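Long-range contact in PT26-6P (Thermococcus sp., PDB 2WB7), which is of unknown function, is encoded by a euryarchaeal mobile element, and carries two immunoglobulin-like domains and a helical domain: residues A[30-35]-A[290-295]. Sequence-based numbering, arbitrary orientation.
Sequences ELTAKL and PNPGYF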
loop_
_atom_site.group_PDB
_atom_site.type_symbol
_atom_site.label_atom_id
_atom_site.label_comp_id
_atom_site.label_asym_id
_atom_site.label_seq_id
_atom_site.Cartn_x
_atom_site.Cartn_y
_atom_site.Cartn_z
ATOM N N GLU A 30 6.682 -7.608 -7.984
ATOM C CA GLU A 30 6.406 -6.440 -8.809
ATOM C C GLU A 30 6.325 -5.172 -7.971
ATOM O O GLU A 30 6.871 -4.139 -8.342
ATOM C CB GLU A 30 5.115 -6.636 -9.597
ATOM C CG GLU A 30 4.665 -5.391 -10.320
ATOM C CD GLU A 30 3.269 -5.534 -10.907
ATOM O OE1 GLU A 30 2.720 -6.661 -10.869
ATOM O OE2 GLU A 30 2.726 -4.518 -11.402
ATOM N N LEU A 31 5.625 -5.248 -6.845
ATOM C CA LEU A 31 5.422 -4.085 -5.982
ATOM C C LEU A 31 6.728 -3.636 -5.345
ATOM O O LEU A 31 7.004 -2.442 -5.255
ATOM C CB LEU A 31 4.402 -4.398 -4.886
ATOM C CG LEU A 31 3.753 -3.153 -4.286
ATOM C CD1 LEU A 31 3.055 -2.400 -5.391
ATOM C CD2 LEU A 31 2.756 -3.522 -3.216
ATOM N N THR A 32 7.524 -4.605 -4.900
ATOM C CA THR A 32 8.821 -4.324 -4.301
ATOM C C THR A 32 9.736 -3.573 -5.264
ATOM O O THR A 32 10.380 -2.604 -4.875
ATOM C CB THR A 32 9.541 -5.606 -3.847
ATOM O OG1 THR A 32 8.971 -6.076 -2.623
ATOM C CG2 THR A 32 11.005 -5.310 -3.602
ATOM N N ALA A 33 9.798 -4.032 -6.515
ATOM C CA ALA A 33 10.578 -3.356 -7.541
ATOM C C ALA A 33 10.163 -1.903 -7.608
ATOM O O ALA A 33 10.997 -1.021 -7.607
ATOM C CB ALA A 33 10.372 -4.012 -8.879
ATOM N N LYS A 34 8.863 -1.655 -7.672
ATOM C CA LYS A 34 8.360 -0.281 -7.720
ATOM C C LYS A 34 8.854 0.573 -6.534
ATOM O O LYS A 34 8.876 1.795 -6.607
ATOM C CB LYS A 34 6.826 -0.273 -7.740
ATOM C CG LYS A 34 6.139 -0.684 -9.042
ATOM C CD LYS A 34 4.634 -0.333 -8.944
ATOM C CE LYS A 34 3.887 -0.465 -10.274
ATOM N NZ LYS A 34 3.560 -1.884 -10.613
ATOM N N LEU A 35 9.235 -0.078 -5.442
ATOM C CA LEU A 35 9.618 0.633 -4.229
ATOM C C LEU A 35 11.119 0.620 -4.006
ATOM O O LEU A 35 11.586 1.097 -2.978
ATOM C CB LEU A 35 8.955 -0.006 -3.007
ATOM C CG LEU A 35 7.432 -0.064 -3.018
ATOM C CD1 LEU A 35 6.908 -0.819 -1.810
ATOM C CD2 LEU A 35 6.859 1.336 -3.070
ATOM N N PRO A 290 8.746 -9.242 3.852
ATOM C CA PRO A 290 9.679 -8.155 4.089
ATOM C C PRO A 290 10.075 -7.639 2.713
ATOM O O PRO A 290 10.065 -8.404 1.746
ATOM C CB PRO A 290 10.856 -8.846 4.772
ATOM C CG PRO A 290 10.760 -10.283 4.321
ATOM C CD PRO A 290 9.281 -10.542 4.291
ATOM N N ASN A 291 10.374 -6.351 2.613
ATOM C CA ASN A 291 10.715 -5.753 1.332
ATOM C C ASN A 291 12.236 -5.802 1.120
ATOM O O ASN A 291 12.991 -5.053 1.760
ATOM C CB ASN A 291 10.163 -4.333 1.242
ATOM C CG ASN A 291 10.719 -3.582 0.075
ATOM O OD1 ASN A 291 11.686 -4.024 -0.543
ATOM N ND2 ASN A 291 10.120 -2.438 -0.245
ATOM N N PRO A 292 12.678 -6.695 0.209
ATOM C CA PRO A 292 14.023 -7.289 0.174
ATOM C C PRO A 292 15.162 -6.274 0.146
ATOM O O PRO A 292 15.247 -5.468 -0.786
ATOM C CB PRO A 292 14.017 -8.106 -1.135
ATOM C CG PRO A 292 12.568 -8.283 -1.501
ATOM C CD PRO A 292 11.893 -7.042 -0.996
ATOM N N GLY A 293 16.033 -6.312 1.154
ATOM C CA GLY A 293 17.243 -5.487 1.139
ATOM C C GLY A 293 16.941 -4.027 0.883
ATOM O O GLY A 293 17.626 -3.363 0.110
ATOM N N TYR A 294 15.909 -3.519 1.534
ATOM C CA TYR A 294 15.617 -2.114 1.426
ATOM C C TYR A 294 16.528 -1.380 2.380
ATOM O O TYR A 294 16.765 -0.190 2.219
ATOM C CB TYR A 294 14.168 -1.835 1.787
ATOM C CG TYR A 294 13.866 -0.372 1.891
ATOM C CD1 TYR A 294 13.827 0.427 0.758
ATOM C CD2 TYR A 294 13.633 0.219 3.125
ATOM C CE1 TYR A 294 13.559 1.778 0.848
ATOM C CE2 TYR A 294 13.365 1.572 3.225
ATOM C CZ TYR A 294 13.329 2.341 2.079
ATOM O OH TYR A 294 13.057 3.679 2.159
ATOM N N PHE A 295 17.043 -2.102 3.368
ATOM C CA PHE A 295 17.921 -1.520 4.381
ATOM C C PHE A 295 19.399 -1.709 4.056
ATOM O O PHE A 295 20.255 -1.227 4.785
ATOM C CB PHE A 295 17.631 -2.125 5.748
ATOM C CG PHE A 295 16.257 -1.809 6.279
ATOM C CD1 PHE A 295 15.209 -2.711 6.137
ATOM C CD2 PHE A 295 16.018 -0.617 6.930
ATOM C CE1 PHE A 295 13.942 -2.417 6.625
ATOM C CE2 PHE A 295 14.755 -0.319 7.430
ATOM C CZ PHE A 295 13.716 -1.221 7.275
#
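Glu30 OE2 is gripped twice, by the ammonium of Lys34 in a salt bridge (NZ to OE2 2.9 Å) and by the backbone N-H of Asp231, while Lys34 NZ also donates to the carbonyl of Thr229. This pair, one helical turn apart, thus ties helix 21-34 to the chain near residues 229-231, while Thr32 and Leu35 meet the loop 290-295. Thr32 OG1 lies beside its own backbone N (chi1 -77°), which leaves CG2 anti to that N; this methyl reaches tip to tip toward the Pro292 ring and lies 3.3 Å from its CD. The same methyl sits 3.4 Å from Asn291 OD1, the two side chains crossing obliquely. Asn291 CG is anti to its backbone N (chi1 168°), which places the amide between Thr32 and Leu35, with OD1 by the methyl and ND2 3.9 Å from both CB and CD1 of Leu35. Replacing Asn291, with an alanine here for instance, would probably loosen the packing against Thr32 and Leu35, because the amide that touches both would be lost. Residues Asn291 to Tyr294 form a type II beta turn, closed by a weak Tyr294 N to Asn291 O bond, in the loop joining strands 281-290 and 301-314 of the second immunoglobulin-like domain. Pro292 occupies its second position, and Gly293 readily takes the positive phi (52°) that a type II turn needs at its third. At the last position of the turn, the Tyr294 ring lies obliquely near Leu35 O, 4.4 Å from CE1. Its side chain packs on Pro58, Ile61, Phe67 and Pro68 of strands 52-62 and 66-75, and its OH makes a weak hydrogen bond with Leu60 O. Tyr294 CD2 stands 4.3 Å above the centre of the Phe295 ring.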